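PDB 1VL4: PmbA-related protein from Thermotoga maritima, which is of uncertain function, possibly acting as a metallopeptidase or as a modulator of DNA gyrase. Local coordinates for residues E42-G50 with V128-H139; I187-W198 with R216-S227. All coordinates share one frame; numbering follows the deposited sequence.

Contact 1 (E42-G50 with V128-H139)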
# COMPACT_ATOMS: atom_id res chain seq x y z
N GLU A 42 11.10 -15.16 3.87
CA GLU A 42 11.67 -13.89 4.22
C GLU A 42 11.79 -13.70 5.72
O GLU A 42 10.99 -14.24 6.49
CB GLU A 42 10.85 -12.73 3.61
CG GLU A 42 9.42 -12.65 4.15
CD GLU A 42 8.47 -11.89 3.22
OE1 GLU A 42 8.60 -10.65 3.17
OE2 GLU A 42 7.62 -12.53 2.55
N PHE A 43 12.82 -12.94 6.10
CA PHE A 43 13.01 -12.61 7.44
C PHE A 43 13.35 -11.14 7.50
O PHE A 43 14.23 -10.68 6.80
CB PHE A 43 14.13 -13.45 8.04
CG PHE A 43 14.34 -13.17 9.48
CD1 PHE A 43 15.13 -12.09 9.88
CD2 PHE A 43 13.71 -13.92 10.45
CE1 PHE A 43 15.31 -11.80 11.18
CE2 PHE A 43 13.90 -13.61 11.81
CZ PHE A 43 14.69 -12.53 12.16
N SER A 44 12.65 -10.41 8.34
CA SER A 44 12.98 -9.01 8.53
C SER A 44 12.90 -8.63 9.98
O SER A 44 12.18 -9.25 10.74
CB SER A 44 11.97 -8.15 7.78
OG SER A 44 10.70 -8.25 8.37
N LEU A 45 13.66 -7.62 10.35
CA LEU A 45 13.59 -7.03 11.63
C LEU A 45 13.87 -5.52 11.64
O LEU A 45 14.65 -4.98 10.82
CB LEU A 45 14.46 -7.77 12.61
CG LEU A 45 15.95 -7.69 12.49
CD1 LEU A 45 16.46 -6.38 13.12
CD2 LEU A 45 16.56 -8.90 13.20
N ARG A 46 13.21 -4.86 12.59
CA ARG A 46 13.34 -3.39 12.78
C ARG A 46 13.59 -3.07 14.21
O ARG A 46 12.88 -3.56 15.09
CB ARG A 46 12.08 -2.72 12.29
CG ARG A 46 12.06 -1.21 12.40
CD ARG A 46 10.71 -0.66 11.91
NE ARG A 46 9.77 -0.41 13.02
CZ ARG A 46 8.44 -0.37 12.91
NH1 ARG A 46 7.84 -0.61 11.74
NH2 ARG A 46 7.70 -0.12 13.97
N LEU A 47 14.64 -2.28 14.44
CA LEU A 47 14.91 -1.66 15.71
C LEU A 47 14.40 -0.22 15.66
O LEU A 47 14.62 0.50 14.68
CB LEU A 47 16.41 -1.64 16.00
CG LEU A 47 17.19 -2.94 15.76
CD1 LEU A 47 18.60 -2.71 16.28
CD2 LEU A 47 16.52 -4.12 16.47
N ALA A 48 13.74 0.18 16.72
CA ALA A 48 13.19 1.50 16.89
C ALA A 48 13.93 2.12 18.07
O ALA A 48 13.81 1.65 19.18
CB ALA A 48 11.72 1.39 17.20
N ASN A 49 14.73 3.14 17.82
CA ASN A 49 15.62 3.68 18.85
C ASN A 49 16.37 2.57 19.61
O ASN A 49 16.41 2.56 20.82
CB ASN A 49 14.80 4.58 19.79
CG ASN A 49 14.20 5.78 19.04
OD1 ASN A 49 14.93 6.65 18.53
ND2 ASN A 49 12.87 5.79 18.93
N GLY A 50 16.93 1.62 18.88
CA GLY A 50 17.71 0.57 19.50
C GLY A 50 16.94 -0.65 19.97
O GLY A 50 17.50 -1.73 20.08
N VAL A 128 19.44 -16.53 13.52
CA VAL A 128 18.73 -15.28 13.84
C VAL A 128 19.53 -14.38 14.78
O VAL A 128 19.40 -13.17 14.73
CB VAL A 128 17.28 -15.52 14.38
CG1 VAL A 128 17.25 -16.48 15.57
CG2 VAL A 128 16.59 -14.18 14.73
N LYS A 129 20.34 -14.95 15.67
CA LYS A 129 21.22 -14.18 16.44
C LYS A 129 22.20 -13.37 15.61
O LYS A 129 22.44 -12.21 15.92
CB LYS A 129 21.97 -15.07 17.45
CG LYS A 129 22.97 -14.31 18.28
CD LYS A 129 23.30 -15.04 19.53
CE LYS A 129 24.22 -14.20 20.43
NZ LYS A 129 25.45 -13.79 19.70
N GLU A 130 22.75 -13.96 14.56
CA GLU A 130 23.67 -13.24 13.69
C GLU A 130 22.98 -12.11 12.94
O GLU A 130 23.56 -11.06 12.73
CB GLU A 130 24.34 -14.18 12.69
CG GLU A 130 25.27 -15.23 13.35
CD GLU A 130 25.83 -16.26 12.32
OE1 GLU A 130 25.05 -17.06 11.76
OE2 GLU A 130 27.05 -16.27 12.08
N LYS A 131 21.74 -12.33 12.53
CA LYS A 131 20.97 -11.26 11.88
C LYS A 131 20.72 -10.14 12.87
O LYS A 131 20.95 -8.98 12.53
CB LYS A 131 19.65 -11.80 11.31
CG LYS A 131 19.86 -12.90 10.30
CD LYS A 131 18.57 -13.46 9.76
CE LYS A 131 18.74 -14.79 9.06
NZ LYS A 131 17.67 -15.08 7.99
N MET A 132 20.33 -10.48 14.12
CA MET A 132 20.08 -9.49 15.11
C MET A 132 21.35 -8.72 15.37
O MET A 132 21.31 -7.49 15.52
CB MET A 132 19.60 -10.11 16.44
CG MET A 132 18.23 -10.70 16.36
SD MET A 132 17.94 -11.83 17.77
CE MET A 132 18.32 -10.75 19.15
N ASP A 133 22.48 -9.43 15.43
CA ASP A 133 23.76 -8.79 15.78
C ASP A 133 24.20 -7.80 14.69
O ASP A 133 24.72 -6.73 15.00
CB ASP A 133 24.85 -9.84 16.07
CG ASP A 133 24.70 -10.52 17.46
OD1 ASP A 133 24.01 -10.00 18.36
OD2 ASP A 133 25.29 -11.61 17.66
N MET A 134 23.92 -8.11 13.42
CA MET A 134 24.11 -7.14 12.34
C MET A 134 23.34 -5.80 12.54
O MET A 134 23.89 -4.71 12.34
CB MET A 134 23.76 -7.75 10.98
CG MET A 134 24.74 -8.81 10.56
SD MET A 134 24.37 -9.61 8.94
CE MET A 134 24.96 -8.36 7.90
N ALA A 135 22.05 -5.91 12.85
CA ALA A 135 21.21 -4.75 13.12
C ALA A 135 21.69 -3.96 14.34
O ALA A 135 21.82 -2.74 14.26
CB ALA A 135 19.76 -5.20 13.26
N LYS A 136 21.96 -4.64 15.45
CA LYS A 136 22.53 -4.01 16.64
C LYS A 136 23.88 -3.32 16.42
O LYS A 136 24.16 -2.27 17.00
CB LYS A 136 22.64 -5.01 17.81
CG LYS A 136 21.33 -5.64 18.24
CD LYS A 136 21.55 -6.66 19.35
CE LYS A 136 20.24 -7.06 20.04
NZ LYS A 136 20.34 -8.41 20.70
N LYS A 137 24.71 -3.90 15.58
CA LYS A 137 25.96 -3.30 15.25
C LYS A 137 25.73 -2.03 14.42
O LYS A 137 26.39 -1.03 14.64
CB LYS A 137 26.83 -4.29 14.49
CG LYS A 137 28.23 -3.80 14.20
CD LYS A 137 29.08 -3.73 15.50
CE LYS A 137 30.28 -2.79 15.33
NZ LYS A 137 30.99 -2.54 16.63
N ALA A 138 24.77 -2.06 13.48
CA ALA A 138 24.45 -0.85 12.73
C ALA A 138 23.94 0.28 13.67
O ALA A 138 24.34 1.46 13.54
CB ALA A 138 23.48 -1.15 11.65
N HIS A 139 23.13 -0.10 14.66
CA HIS A 139 22.61 0.85 15.62
C HIS A 139 23.74 1.47 16.43
O HIS A 139 23.75 2.68 16.68
CB HIS A 139 21.64 0.20 16.61
CG HIS A 139 21.12 1.16 17.64
ND1 HIS A 139 21.76 1.39 18.84
CD2 HIS A 139 20.06 2.00 17.61
CE1 HIS A 139 21.10 2.33 19.51
NE2 HIS A 139 20.07 2.71 18.79
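The Lys131 ammonium lies beside Phe43, with NZ 3.9 Å from Phe43 CB, and forms a salt bridge with Asp158, whose backbone pairs with that of Phe43 in the sheet. With its end tied to Asp158, the lysine chain, extended beyond CG, passes obliquely by the ring, Lys131 CD 3.7 Å from Phe43 CD1. At the far end of the ring, Phe43 CZ meets Val128 CG2 at 3.6 Å. Because Phe43 CG is anti to the backbone N (chi1 -178°), the ring stays over the first turn of the helix, where Asn94 and Gln96 of the second subunit pack on Phe43 and Val128 respectively. The helix beginning at Val128 runs along one face of the long antiparallel sheet, its axis 9.4 Å from that of strand 42-48 and inclined to it by 33°. Farther along, Leu45 is forked over the helix: CD1 touches Ala135 CB at 3.5 Å, while CD2 faces Met132 CG. Two residues on, Leu47 CD1 lies against the carbonyl O and the methyl of Ala135. Beyond the strand end, Gly50 CA sits over one face of the His139 imidazole in a CH-pi contact, 3.5 Å from the ring centroid; a CB there would clash with NE2.

Contact 2 (I187-W198 with R216-S227)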
# COMPACT_ATOMS: atom_id res chain seq x y z
N ILE A 187 19.31 10.70 13.61
CA ILE A 187 18.96 12.14 13.81
C ILE A 187 20.04 12.86 14.61
O ILE A 187 20.38 12.43 15.72
CB ILE A 187 17.60 12.30 14.52
CG1 ILE A 187 16.50 11.66 13.64
CG2 ILE A 187 17.29 13.79 14.82
CD1 ILE A 187 15.13 11.68 14.22
N ALA A 188 20.55 13.98 14.04
CA ALA A 188 21.60 14.81 14.65
C ALA A 188 20.99 16.08 15.30
O ALA A 188 19.97 16.61 14.86
CB ALA A 188 22.63 15.20 13.60
N ARG A 189 21.61 16.52 16.39
CA ARG A 189 21.16 17.66 17.14
C ARG A 189 21.42 18.97 16.39
O ARG A 189 22.53 19.25 16.00
CB ARG A 189 21.89 17.70 18.47
CG ARG A 189 21.51 18.86 19.34
CD ARG A 189 22.33 18.88 20.59
NE ARG A 189 21.96 17.83 21.52
CZ ARG A 189 22.58 16.65 21.62
NH1 ARG A 189 23.67 16.35 20.90
NH2 ARG A 189 22.13 15.77 22.48
N ASP A 190 20.36 19.79 16.20
CA ASP A 190 20.50 21.10 15.58
C ASP A 190 19.26 21.96 15.87
O ASP A 190 18.26 21.45 16.38
CB ASP A 190 20.73 20.93 14.06
CG ASP A 190 21.28 22.17 13.38
OD1 ASP A 190 21.81 23.05 14.08
OD2 ASP A 190 21.18 22.25 12.13
N ALA A 191 19.32 23.26 15.58
CA ALA A 191 18.15 24.16 15.69
C ALA A 191 16.83 23.54 15.19
O ALA A 191 15.76 23.70 15.81
CB ALA A 191 18.42 25.44 14.96
N ASN A 192 16.92 22.88 14.04
CA ASN A 192 15.94 21.92 13.55
C ASN A 192 16.69 20.61 13.47
O ASN A 192 17.77 20.56 12.89
CB ASN A 192 15.47 22.28 12.13
CG ASN A 192 14.86 23.68 12.05
OD1 ASN A 192 13.91 23.99 12.75
ND2 ASN A 192 15.41 24.52 11.16
N PRO A 193 16.15 19.53 14.05
CA PRO A 193 16.89 18.27 13.97
C PRO A 193 17.15 17.79 12.53
O PRO A 193 16.30 17.95 11.66
CB PRO A 193 15.97 17.29 14.70
CG PRO A 193 15.13 18.15 15.59
CD PRO A 193 14.91 19.41 14.82
N ARG A 194 18.33 17.21 12.30
CA ARG A 194 18.78 16.85 10.96
C ARG A 194 18.75 15.35 10.79
O ARG A 194 19.37 14.64 11.54
CB ARG A 194 20.23 17.33 10.74
CG ARG A 194 20.48 18.78 11.10
CD ARG A 194 19.60 19.65 10.26
NE ARG A 194 19.75 21.05 10.57
CZ ARG A 194 18.92 21.99 10.16
NH1 ARG A 194 17.89 21.68 9.36
NH2 ARG A 194 19.11 23.24 10.53
N SER A 195 18.11 14.85 9.76
CA SER A 195 18.14 13.42 9.55
C SER A 195 19.10 12.98 8.44
O SER A 195 19.39 13.71 7.49
CB SER A 195 16.72 12.87 9.32
OG SER A 195 16.05 13.52 8.27
N GLY A 196 19.59 11.76 8.60
CA GLY A 196 20.50 11.13 7.67
C GLY A 196 20.12 9.66 7.62
O GLY A 196 19.54 9.13 8.58
N SER A 197 20.38 9.02 6.49
CA SER A 197 20.21 7.58 6.39
C SER A 197 21.16 6.98 5.38
O SER A 197 21.80 7.69 4.56
CB SER A 197 18.76 7.23 6.06
OG SER A 197 18.36 7.56 4.75
N TRP A 198 21.32 5.66 5.46
CA TRP A 198 22.12 4.94 4.49
C TRP A 198 21.63 3.49 4.45
O TRP A 198 21.17 2.97 5.46
CB TRP A 198 23.62 5.01 4.88
CG TRP A 198 24.52 4.64 3.76
CD1 TRP A 198 25.17 3.47 3.57
CD2 TRP A 198 24.82 5.45 2.62
NE1 TRP A 198 25.84 3.48 2.37
CE2 TRP A 198 25.67 4.70 1.79
CE3 TRP A 198 24.47 6.75 2.25
CZ2 TRP A 198 26.17 5.20 0.60
CZ3 TRP A 198 24.99 7.25 1.06
CH2 TRP A 198 25.83 6.48 0.26
N ARG A 216 27.88 5.84 8.22
CA ARG A 216 27.30 6.71 7.19
C ARG A 216 25.97 7.40 7.50
O ARG A 216 25.80 8.54 7.15
CB ARG A 216 27.20 6.02 5.83
CG ARG A 216 28.55 5.58 5.39
CD ARG A 216 28.83 5.69 3.92
NE ARG A 216 29.09 4.38 3.31
CZ ARG A 216 29.76 4.20 2.17
NH1 ARG A 216 30.26 5.24 1.50
NH2 ARG A 216 29.93 2.98 1.69
N ALA A 217 25.03 6.71 8.14
CA ALA A 217 23.79 7.32 8.51
C ALA A 217 24.04 8.51 9.45
O ALA A 217 23.43 9.59 9.28
CB ALA A 217 22.89 6.27 9.16
N ALA A 218 24.94 8.34 10.42
CA ALA A 218 25.31 9.41 11.37
C ALA A 218 26.01 10.57 10.62
O ALA A 218 25.59 11.71 10.72
CB ALA A 218 26.23 8.86 12.42
N GLU A 219 27.05 10.24 9.86
CA GLU A 219 27.77 11.22 9.00
C GLU A 219 26.82 12.04 8.14
O GLU A 219 26.94 13.24 8.03
CB GLU A 219 28.81 10.51 8.13
CG GLU A 219 30.01 9.99 8.92
CD GLU A 219 30.93 9.02 8.13
OE1 GLU A 219 30.52 8.46 7.08
OE2 GLU A 219 32.06 8.78 8.60
N GLU A 220 25.84 11.37 7.54
CA GLU A 220 24.80 12.04 6.78
C GLU A 220 24.07 13.10 7.60
O GLU A 220 24.04 14.29 7.25
CB GLU A 220 23.84 11.02 6.19
CG GLU A 220 24.43 10.17 5.05
CD GLU A 220 24.58 10.95 3.74
OE1 GLU A 220 23.54 11.38 3.17
OE2 GLU A 220 25.73 11.10 3.26
N ALA A 221 23.55 12.70 8.75
CA ALA A 221 22.83 13.61 9.62
C ALA A 221 23.68 14.77 10.14
O ALA A 221 23.24 15.92 10.16
CB ALA A 221 22.23 12.82 10.81
N ILE A 222 24.90 14.45 10.56
CA ILE A 222 25.79 15.43 11.19
C ILE A 222 26.22 16.52 10.21
O ILE A 222 26.38 17.68 10.58
CB ILE A 222 27.03 14.72 11.75
CG1 ILE A 222 26.69 14.03 13.08
CG2 ILE A 222 28.20 15.69 11.99
CD1 ILE A 222 27.67 12.91 13.46
N SER A 223 26.43 16.12 8.96
CA SER A 223 26.89 17.03 7.93
C SER A 223 25.87 18.14 7.62
O SER A 223 26.25 19.19 7.07
CB SER A 223 27.24 16.27 6.66
OG SER A 223 26.09 15.76 6.04
N LEU A 224 24.61 17.92 7.99
CA LEU A 224 23.56 18.92 7.81
C LEU A 224 23.44 19.87 9.00
O LEU A 224 22.64 20.82 8.97
CB LEU A 224 22.20 18.25 7.54
CG LEU A 224 22.14 17.44 6.27
CD1 LEU A 224 20.83 16.67 6.25
CD2 LEU A 224 22.31 18.32 5.03
N ILE A 225 24.23 19.66 10.04
CA ILE A 225 24.20 20.58 11.17
C ILE A 225 24.72 21.91 10.69
O ILE A 225 25.77 21.95 10.03
CB ILE A 225 25.04 20.09 12.34
CG1 ILE A 225 24.45 18.77 12.89
CG2 ILE A 225 25.17 21.19 13.42
CD1 ILE A 225 25.37 18.14 13.92
N GLY A 226 24.01 22.99 11.04
CA GLY A 226 24.31 24.34 10.57
C GLY A 226 23.76 24.65 9.18
O GLY A 226 24.22 25.58 8.52
N SER A 227 22.82 23.85 8.71
CA SER A 227 22.15 24.15 7.46
C SER A 227 21.55 25.55 7.49
O SER A 227 21.25 26.09 8.55
CB SER A 227 21.09 23.11 7.14
OG SER A 227 21.69 21.90 6.70
O HOH W 1 20.81 10.74 4.13
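Gly226 N donates to Asp190 OD2 across the contact at 3.1 Å, reaching it from above the carboxylate plane. The same oxygen forms a salt bridge with Arg194 NE, modelled too short for its length to be trusted, and takes a weak bond from NH2. The Arg194 chain, bent at chi2 (-60°), runs past Leu224, and Ser227 CB lies 3.8 Å above the centre of its guanidinium plane, with Asn192 O over the opposite face. Were Arg194 an alanine, the Asp190 carboxylate would probably lose its positive mate, and Ser227 CB the flat group it lies on. Nearer the middle, Gly196 CA rests 3.6 Å from Ala221 N, where a CB would clash with the helix, and Ala188 CB meets Ala221 CB at 3.7 Å. At the other end the Arg216 guanidinium spreads over the Trp198 indole, the planes 25° apart and Arg216 NE 3.5 Å from Trp198 NE1.

A second shell lies behind these contacts. Leu224 O accepts both N and OG of Ser227, the OG at 2.7 Å, within the type II turn that presents Gly226 N. Glu404 and Glu212, salt-bridged to Arg194 and Arg216 respectively, probably steady the two guanidinium groups, and a water links Ser197 N to Glu220 OE1, itself bridged to Arg240. The whole is a beta hairpin, closed by the Ala188-Arg194 hydrogen-bonded pair, whose chain returns as a helix running back along the edge strand at 151°, the axes only 5.6 Å apart over glycine and alanine.

How the contacts relate
From the N terminus, strand 32-48 carries the first half of contact 1, and the chain then builds strands 51-69 and 72-78 and helix 84-93 before helix 128-143 returns to close a loop of 77 residues. Strands 148-167 and 172-188 follow, leading into contact 2, which closes a shorter loop of 17 residues. The two loops are in series, neither nested nor crossed. Both contacts put a helix on the same antiparallel sheet, contact 1 on an inner strand and contact 2 at strand 194-202, one of its two outermost strands within this chain. Their centres are about 22 Å apart and they do not touch; Met134 and Lys137 of contact 1 nevertheless reach Pro210, at the start of contact 2's helix.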